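Local coordinates for DUF2235 domain-containing protein (Pseudomonas aeruginosa, PDB 4O5P) that probably hydrolyses membrane phospholipids as a type VI secretion effector with an alpha/beta-hydrolase-type catalytic domain, at residues A[142-154]-A[166-180]. Residues are numbered along the deposited sequence; the frame is centred on the assembly and turned at random.
Sequences GENRINWGLVQLV and LKLNDVQGLVEEMST
Glu143 CG lies anti to the backbone N (chi1 170°) and the extended chain sends its carboxylate to Ser179 and Thr180, which follow helix 168-178; Val151 holds CG1 anti to its own N (chi1 176°), directing CG1 to Leu166 and CG2 to Met178. Thr180 OG1 donates to Glu143 OE2 at 2.9 Å from the syn side. Weak bonds from Thr180 N and Ser179 OG reach Glu143 OE1; the stronger partner of that serine hydroxyl is Asn181 N. One water joins Glu143 OE2 to Met178 O and Asn147 ND2, and a second ties the same ND2 to Asn144 OD1 and Val175 O. Asn147 OD1, buried without a partner in the model, lies 3.5 Å from CE of Met178, a selenomethionine. Helices 139-162 and 168-178, joined by a short loop, form a splayed helical hairpin, their segment axes 9.1 Å apart and their N-to-C directions 126° apart. They pack knobs-into-holes: Val151 enters the hole of Val171, Leu174, Val175 and Met178, while Val175 sits among Asn144, Asn147, Trp148 and Val151. Val171 CG1 approaches Trp148 CD1 obliquely at 3.7 Å, and Trp148 NE1 hydrogen-bonds to Asp125 OD2. Ile146 touches Ala245 and Trp249 of helix 238-254, which follows the probable nucleophile elbow of the alpha/beta-hydrolase fold.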
ATOM      1  N   GLY A 142      -2.340  -6.545   7.409  1.00 13.65           N
ATOM      2  CA  GLY A 142      -0.994  -6.125   7.072  1.00 14.92           C
ATOM      3  C   GLY A 142       0.014  -6.873   7.932  1.00 15.87           C
ATOM      4  O   GLY A 142       0.962  -7.486   7.410  1.00 16.41           O
ATOM      5  N   GLU A 143      -0.187  -6.826   9.249  1.00 17.19           N
ATOM      6  CA  GLU A 143       0.751  -7.501  10.160  1.00 16.88           C
ATOM      7  C   GLU A 143       0.912  -8.991   9.862  1.00 14.98           C
ATOM      8  O   GLU A 143       2.027  -9.526   9.869  1.00 16.78           O
ATOM      9  CB  GLU A 143       0.337  -7.291  11.623  1.00 19.34           C
ATOM     10  CG  GLU A 143       1.105  -8.162  12.613  1.00 17.90           C
ATOM     11  CD  GLU A 143       0.664  -7.962  14.053  1.00 23.62           C
ATOM     12  OE1 GLU A 143      -0.541  -8.124  14.348  1.00 27.50           O
ATOM     13  OE2 GLU A 143       1.523  -7.643  14.901  1.00 20.37           O
ATOM     14  N   ASN A 144      -0.207  -9.668   9.614  1.00 19.61           N
ATOM     15  CA  ASN A 144      -0.179 -11.094   9.296  1.00 18.23           C
ATOM     16  C   ASN A 144       0.551 -11.379   7.990  1.00 18.48           C
ATOM     17  O   ASN A 144       1.198 -12.425   7.850  1.00 16.76           O
ATOM     18  CB  ASN A 144      -1.598 -11.657   9.202  1.00 17.83           C
ATOM     19  CG  ASN A 144      -2.319 -11.657  10.532  1.00 22.56           C
ATOM     20  OD1 ASN A 144      -1.698 -11.611  11.602  1.00 22.91           O
ATOM     21  ND2 ASN A 144      -3.645 -11.713  10.473  1.00 22.02           N
ATOM     22  N   ARG A 145       0.428 -10.466   7.028  1.00 16.47           N
ATOM     23  CA  ARG A 145       1.172 -10.606   5.767  1.00 18.77           C
ATOM     24  C   ARG A 145       2.695 -10.440   5.939  1.00 15.31           C
ATOM     25  O   ARG A 145       3.490 -11.200   5.362  1.00 18.36           O
ATOM     26  CB  ARG A 145       0.611  -9.628   4.721  1.00 15.81           C
ATOM     27  CG  ARG A 145      -0.768 -10.062   4.223  1.00 15.39           C
ATOM     28  CD  ARG A 145      -1.443  -8.995   3.347  1.00 14.08           C
ATOM     29  NE  ARG A 145      -2.668  -9.508   2.743  1.00 14.96           N
ATOM     30  CZ  ARG A 145      -3.772  -9.800   3.424  1.00 16.32           C
ATOM     31  NH1 ARG A 145      -3.815  -9.641   4.748  1.00 15.73           N
ATOM     32  NH2 ARG A 145      -4.840 -10.249   2.784  1.00 16.49           N
ATOM     33  N   ILE A 146       3.094  -9.449   6.728  1.00 15.72           N
ATOM     34  CA  ILE A 146       4.508  -9.281   7.082  1.00 16.58           C
ATOM     35  C   ILE A 146       5.047 -10.546   7.770  1.00 18.59           C
ATOM     36  O   ILE A 146       6.100 -11.072   7.405  1.00 16.35           O
ATOM     37  CB  ILE A 146       4.702  -8.053   8.009  1.00 17.74           C
ATOM     38  CG1 ILE A 146       4.272  -6.776   7.278  1.00 14.10           C
ATOM     39  CG2 ILE A 146       6.156  -7.900   8.412  1.00 13.04           C
ATOM     40  CD1 ILE A 146       3.898  -5.657   8.214  1.00 14.41           C
ATOM     41  N   ASN A 147       4.302 -11.057   8.739  1.00 16.39           N
ATOM     42  CA  ASN A 147       4.769 -12.231   9.474  1.00 16.65           C
ATOM     43  C   ASN A 147       4.817 -13.513   8.638  1.00 18.14           C
ATOM     44  O   ASN A 147       5.733 -14.335   8.797  1.00 17.05           O
ATOM     45  CB  ASN A 147       3.983 -12.401  10.786  1.00 16.13           C
ATOM     46  CG  ASN A 147       4.376 -11.351  11.826  1.00 18.95           C
ATOM     47  OD1 ASN A 147       5.522 -10.919  11.859  1.00 18.76           O
ATOM     48  ND2 ASN A 147       3.421 -10.922  12.659  1.00 18.09           N
ATOM     49  N   TRP A 148       3.838 -13.673   7.750  1.00 14.02           N
ATOM     50  CA  TRP A 148       3.857 -14.726   6.740  1.00 16.82           C
ATOM     51  C   TRP A 148       5.154 -14.615   5.948  1.00 17.66           C
ATOM     52  O   TRP A 148       5.846 -15.609   5.726  1.00 19.43           O
ATOM     53  CB  TRP A 148       2.683 -14.539   5.768  1.00 20.62           C
ATOM     54  CG  TRP A 148       2.578 -15.621   4.724  1.00 17.52           C
ATOM     55  CD1 TRP A 148       1.976 -16.841   4.872  1.00 19.33           C
ATOM     56  CD2 TRP A 148       3.076 -15.580   3.379  1.00 19.63           C
ATOM     57  NE1 TRP A 148       2.070 -17.560   3.703  1.00 19.28           N
ATOM     58  CE2 TRP A 148       2.743 -16.808   2.770  1.00 21.82           C
ATOM     59  CE3 TRP A 148       3.787 -14.633   2.632  1.00 18.36           C
ATOM     60  CZ2 TRP A 148       3.097 -17.113   1.455  1.00 21.05           C
ATOM     61  CZ3 TRP A 148       4.132 -14.936   1.326  1.00 19.77           C
ATOM     62  CH2 TRP A 148       3.788 -16.164   0.750  1.00 19.74           C
ATOM     63  N   GLY A 149       5.473 -13.389   5.541  1.00 16.25           N
ATOM     64  CA  GLY A 149       6.702 -13.111   4.808  1.00 17.26           C
ATOM     65  C   GLY A 149       7.919 -13.601   5.559  1.00 19.76           C
ATOM     66  O   GLY A 149       8.740 -14.341   4.999  1.00 16.41           O
ATOM     67  N   LEU A 150       8.030 -13.215   6.833  1.00 19.38           N
ATOM     68  CA  LEU A 150       9.113 -13.721   7.677  1.00 18.29           C
ATOM     69  C   LEU A 150       9.176 -15.260   7.701  1.00 18.73           C
ATOM     70  O   LEU A 150      10.249 -15.838   7.514  1.00 17.44           O
ATOM     71  CB  LEU A 150       9.025 -13.131   9.090  1.00 17.59           C
ATOM     72  CG  LEU A 150       9.342 -11.632   9.159  1.00 17.10           C
ATOM     73  CD1 LEU A 150       8.961 -11.032  10.504  1.00 16.68           C
ATOM     74  CD2 LEU A 150      10.828 -11.400   8.864  1.00 19.81           C
ATOM     75  N   VAL A 151       8.024 -15.909   7.875  1.00 19.48           N
ATOM     76  CA  VAL A 151       7.953 -17.373   7.883  1.00 17.94           C
ATOM     77  C   VAL A 151       8.486 -17.991   6.592  1.00 21.55           C
ATOM     78  O   VAL A 151       9.166 -19.024   6.631  1.00 21.29           O
ATOM     79  CB  VAL A 151       6.513 -17.873   8.160  1.00 19.36           C
ATOM     80  CG1 VAL A 151       6.426 -19.399   8.059  1.00 16.08           C
ATOM     81  CG2 VAL A 151       6.049 -17.398   9.526  1.00 20.29           C
ATOM     82  N   GLN A 152       8.205 -17.356   5.453  1.00 19.76           N
ATOM     83  CA  GLN A 152       8.643 -17.903   4.164  1.00 20.47           C
ATOM     84  C   GLN A 152      10.158 -18.070   4.048  1.00 22.57           C
ATOM     85  O   GLN A 152      10.637 -18.936   3.300  1.00 22.09           O
ATOM     86  CB  GLN A 152       8.128 -17.054   3.004  1.00 18.89           C
ATOM     87  CG  GLN A 152       6.625 -16.998   2.939  1.00 24.48           C
ATOM     88  CD  GLN A 152       5.993 -18.342   3.227  1.00 19.87           C
ATOM     89  OE1 GLN A 152       6.084 -19.268   2.421  1.00 25.87           O
ATOM     90  NE2 GLN A 152       5.369 -18.463   4.385  1.00 20.08           N
ATOM     91  N   LEU A 153      10.896 -17.241   4.782  1.00 20.10           N
ATOM     92  CA  LEU A 153      12.347 -17.319   4.836  1.00 21.28           C
ATOM     93  C   LEU A 153      12.754 -18.603   5.559  1.00 22.73           C
ATOM     94  O   LEU A 153      13.696 -19.319   5.156  1.00 22.81           O
ATOM     95  CB  LEU A 153      12.895 -16.117   5.605  1.00 20.19           C
ATOM     96  CG  LEU A 153      12.683 -14.689   5.077  1.00 24.24           C
ATOM     97  CD1 LEU A 153      13.547 -13.733   5.887  1.00 22.07           C
ATOM     98  CD2 LEU A 153      13.003 -14.566   3.595  1.00 20.32           C
ATOM     99  N   VAL A 154      12.030 -18.873   6.641  1.00 20.02           N
ATOM    100  CA  VAL A 154      12.236 -20.079   7.414  1.00 20.56           C
ATOM    101  C   VAL A 154      11.989 -21.266   6.484  1.00 24.47           C
ATOM    102  O   VAL A 154      12.790 -22.198   6.447  1.00 25.01           O
ATOM    103  CB  VAL A 154      11.311 -20.136   8.654  1.00 21.55           C
ATOM    104  CG1 VAL A 154      11.299 -21.540   9.254  1.00 23.48           C
ATOM    105  CG2 VAL A 154      11.739 -19.129   9.706  1.00 18.89           C
ATOM    106  N   LEU A 166       7.461 -26.200   4.983  1.00 34.53           N
ATOM    107  CA  LEU A 166       6.594 -26.094   6.160  1.00 33.17           C
ATOM    108  C   LEU A 166       5.140 -26.432   5.820  1.00 34.72           C
ATOM    109  O   LEU A 166       4.619 -26.011   4.789  1.00 34.27           O
ATOM    110  CB  LEU A 166       6.687 -24.700   6.779  1.00 29.37           C
ATOM    111  CG  LEU A 166       8.058 -24.228   7.276  1.00 33.53           C
ATOM    112  CD1 LEU A 166       7.983 -22.765   7.706  1.00 31.00           C
ATOM    113  CD2 LEU A 166       8.562 -25.094   8.422  1.00 30.15           C
ATOM    114  N   LYS A 167       4.488 -27.210   6.676  1.00 38.67           N
ATOM    115  CA  LYS A 167       3.074 -27.487   6.467  1.00 37.00           C
ATOM    116  C   LYS A 167       2.240 -26.236   6.732  1.00 37.07           C
ATOM    117  O   LYS A 167       2.490 -25.512   7.695  1.00 40.23           O
ATOM    118  CB  LYS A 167       2.597 -28.642   7.348  1.00 39.69           C
ATOM    119  CG  LYS A 167       2.855 -30.022   6.754  1.00 39.98           C
ATOM    120  CD  LYS A 167       2.540 -31.101   7.770  1.00 42.90           C
ATOM    121  CE  LYS A 167       3.293 -30.850   9.067  1.00 45.89           C
ATOM    122  NZ  LYS A 167       4.745 -30.660   8.814  1.00 43.01           N
ATOM    123  N   LEU A 168       1.263 -26.004   5.858  1.00 34.60           N
ATOM    124  CA  LEU A 168       0.322 -24.887   5.938  1.00 37.38           C
ATOM    125  C   LEU A 168      -0.245 -24.678   7.350  1.00 39.47           C
ATOM    126  O   LEU A 168      -0.464 -23.541   7.784  1.00 36.64           O
ATOM    127  CB  LEU A 168      -0.798 -25.118   4.923  1.00 29.12           C
ATOM    128  CG  LEU A 168      -1.891 -24.072   4.729  1.00 34.89           C
ATOM    129  CD1 LEU A 168      -2.264 -23.991   3.263  1.00 41.88           C
ATOM    130  CD2 LEU A 168      -3.098 -24.437   5.531  1.00 37.52           C
ATOM    131  N   ASN A 169      -0.472 -25.782   8.061  1.00 40.15           N
ATOM    132  CA  ASN A 169      -0.938 -25.724   9.443  1.00 42.85           C
ATOM    133  C   ASN A 169       0.061 -24.973  10.313  1.00 36.18           C
ATOM    134  O   ASN A 169      -0.310 -24.116  11.126  1.00 41.85           O
ATOM    135  CB  ASN A 169      -1.149 -27.139   9.992  1.00 43.88           C
ATOM    136  CG  ASN A 169      -1.671 -27.139  11.421  1.00 48.51           C
ATOM    137  OD1 ASN A 169      -2.822 -26.766  11.672  1.00 52.97           O
ATOM    138  ND2 ASN A 169      -0.832 -27.562  12.364  1.00 48.82           N
ATOM    139  N   ASP A 170       1.336 -25.286  10.119  1.00 36.18           N
ATOM    140  CA  ASP A 170       2.394 -24.660  10.904  1.00 42.15           C
ATOM    141  C   ASP A 170       2.665 -23.208  10.522  1.00 30.42           C
ATOM    142  O   ASP A 170       2.926 -22.392  11.400  1.00 33.79           O
ATOM    143  CB  ASP A 170       3.679 -25.486  10.856  1.00 40.67           C
ATOM    144  CG  ASP A 170       3.705 -26.565  11.913  1.00 48.74           C
ATOM    145  OD1 ASP A 170       2.917 -27.525  11.797  1.00 47.59           O
ATOM    146  OD2 ASP A 170       4.498 -26.447  12.871  1.00 52.65           O
ATOM    147  N   VAL A 171       2.615 -22.887   9.232  1.00 31.04           N
ATOM    148  CA  VAL A 171       2.705 -21.493   8.806  1.00 30.80           C
ATOM    149  C   VAL A 171       1.594 -20.715   9.528  1.00 32.60           C
ATOM    150  O   VAL A 171       1.870 -19.736  10.236  1.00 28.59           O
ATOM    151  CB  VAL A 171       2.569 -21.329   7.273  1.00 29.00           C
ATOM    152  CG1 VAL A 171       2.366 -19.870   6.907  1.00 28.25           C
ATOM    153  CG2 VAL A 171       3.790 -21.878   6.554  1.00 31.12           C
ATOM    154  N   GLN A 172       0.351 -21.182   9.370  1.00 33.05           N
ATOM    155  CA  GLN A 172      -0.809 -20.576  10.039  1.00 30.22           C
ATOM    156  C   GLN A 172      -0.584 -20.343  11.531  1.00 30.53           C
ATOM    157  O   GLN A 172      -0.866 -19.254  12.053  1.00 30.11           O
ATOM    158  CB  GLN A 172      -2.039 -21.458   9.859  1.00 32.12           C
ATOM    159  CG  GLN A 172      -2.647 -21.393   8.476  1.00 31.83           C
ATOM    160  CD  GLN A 172      -3.763 -22.385   8.302  1.00 34.25           C
ATOM    161  OE1 GLN A 172      -3.904 -23.315   9.099  1.00 39.14           O
ATOM    162  NE2 GLN A 172      -4.575 -22.196   7.262  1.00 35.56           N
ATOM    163  N   GLY A 173      -0.075 -21.364  12.215  1.00 29.61           N
ATOM    164  CA  GLY A 173       0.193 -21.255  13.641  1.00 30.39           C
ATOM    165  C   GLY A 173       1.290 -20.260  13.989  1.00 29.05           C
ATOM    166  O   GLY A 173       1.254 -19.616  15.043  1.00 24.95           O
ATOM    167  N   LEU A 174       2.278 -20.143  13.111  1.00 26.67           N
ATOM    168  CA  LEU A 174       3.402 -19.255  13.360  1.00 24.84           C
ATOM    169  C   LEU A 174       2.903 -17.829  13.257  1.00 22.43           C
ATOM    170  O   LEU A 174       3.128 -17.020  14.159  1.00 20.35           O
ATOM    171  CB  LEU A 174       4.528 -19.510  12.346  1.00 21.22           C
ATOM    172  CG  LEU A 174       5.312 -20.800  12.574  1.00 25.71           C
ATOM    173  CD1 LEU A 174       5.963 -21.260  11.285  1.00 26.75           C
ATOM    174  CD2 LEU A 174       6.364 -20.614  13.647  1.00 23.97           C
ATOM    175  N   VAL A 175       2.196 -17.552  12.164  1.00 22.32           N
ATOM    176  CA  VAL A 175       1.611 -16.234  11.938  1.00 24.21           C
ATOM    177  C   VAL A 175       0.700 -15.865  13.108  1.00 23.11           C
ATOM    178  O   VAL A 175       0.744 -14.739  13.579  1.00 21.99           O
ATOM    179  CB  VAL A 175       0.831 -16.175  10.605  1.00 23.69           C
ATOM    180  CG1 VAL A 175       0.034 -14.858  10.482  1.00 21.18           C
ATOM    181  CG2 VAL A 175       1.784 -16.339   9.430  1.00 22.83           C
ATOM    182  N   GLU A 176      -0.101 -16.818  13.594  1.00 27.74           N
ATOM    183  CA  GLU A 176      -0.964 -16.547  14.752  1.00 24.00           C
ATOM    184  C   GLU A 176      -0.185 -16.236  16.032  1.00 23.86           C
ATOM    185  O   GLU A 176      -0.563 -15.338  16.791  1.00 25.89           O
ATOM    186  CB  GLU A 176      -1.886 -17.733  15.019  1.00 29.89           C
ATOM    187  CG  GLU A 176      -3.030 -17.891  14.033  1.00 31.80           C
ATOM    188  CD  GLU A 176      -3.963 -19.001  14.450  1.00 37.06           C
ATOM    189  OE1 GLU A 176      -3.474 -20.000  15.026  1.00 38.38           O
ATOM    190  OE2 GLU A 176      -5.180 -18.872  14.222  1.00 36.06           O
ATOM    191  N   GLU A 177       0.876 -17.004  16.278  1.00 22.61           N
ATOM    192  CA  GLU A 177       1.757 -16.805  17.437  1.00 24.44           C
ATOM    193  C   GLU A 177       2.501 -15.476  17.418  1.00 23.92           C
ATOM    194  O   GLU A 177       2.800 -14.919  18.479  1.00 23.83           O
ATOM    195  CB  GLU A 177       2.789 -17.939  17.530  1.00 24.52           C
ATOM    196  CG  GLU A 177       2.212 -19.294  17.929  1.00 29.61           C
ATOM    197  CD  GLU A 177       3.257 -20.407  17.888  1.00 34.35           C
ATOM    198  OE1 GLU A 177       4.457 -20.114  18.113  1.00 38.03           O
ATOM    199  OE2 GLU A 177       2.879 -21.567  17.616  1.00 32.48           O
HETATM  200  N   MSE A 178       2.830 -14.979  16.220  1.00 26.38           N
HETATM  201  CA  MSE A 178       3.570 -13.715  16.089  1.00 20.48           C
HETATM  202  C   MSE A 178       2.656 -12.469  16.178  1.00 23.52           C
HETATM  203  O   MSE A 178       3.140 -11.359  16.389  1.00 23.49           O
HETATM  204  CB  MSE A 178       4.382 -13.688  14.778  1.00 22.52           C
HETATM  205  CG  MSE A 178       5.412 -14.820  14.624  1.00 21.19           C
HETATM  206 SE   MSE A 178       5.761 -15.361  12.763  0.69 21.97          SE
HETATM  207  CE  MSE A 178       7.079 -13.994  12.309  1.00 21.42           C
ATOM    208  N   SER A 179       1.342 -12.657  16.033  1.00 22.45           N
ATOM    209  CA  SER A 179       0.386 -11.526  16.041  1.00 24.66           C
ATOM    210  C   SER A 179       0.389 -10.762  17.360  1.00 28.64           C
ATOM    211  O   SER A 179       0.744 -11.310  18.415  1.00 26.83           O
ATOM    212  CB  SER A 179      -1.043 -12.023  15.766  1.00 28.27           C
ATOM    213  OG  SER A 179      -1.977 -10.951  15.700  1.00 27.47           O
ATOM    214  N   THR A 180      -0.018  -9.496  17.308  1.00 27.66           N
ATOM    215  CA  THR A 180      -0.179  -8.721  18.528  1.00 24.53           C
ATOM    216  C   THR A 180      -1.624  -8.726  19.030  1.00 26.89           C
ATOM    217  O   THR A 180      -1.920  -8.125  20.064  1.00 29.79           O
ATOM    218  CB  THR A 180       0.360  -7.285  18.385  1.00 29.49           C
ATOM    219  OG1 THR A 180      -0.059  -6.726  17.131  1.00 27.27           O
ATOM    220  CG2 THR A 180       1.867  -7.307  18.422  1.00 29.18           C
TER
HETATM  221  O   HOH W   1       3.940  -9.216  14.849  1.00 21.37           O
HETATM  222  O   HOH W   2       0.741 -11.974  12.805  1.00 19.28           O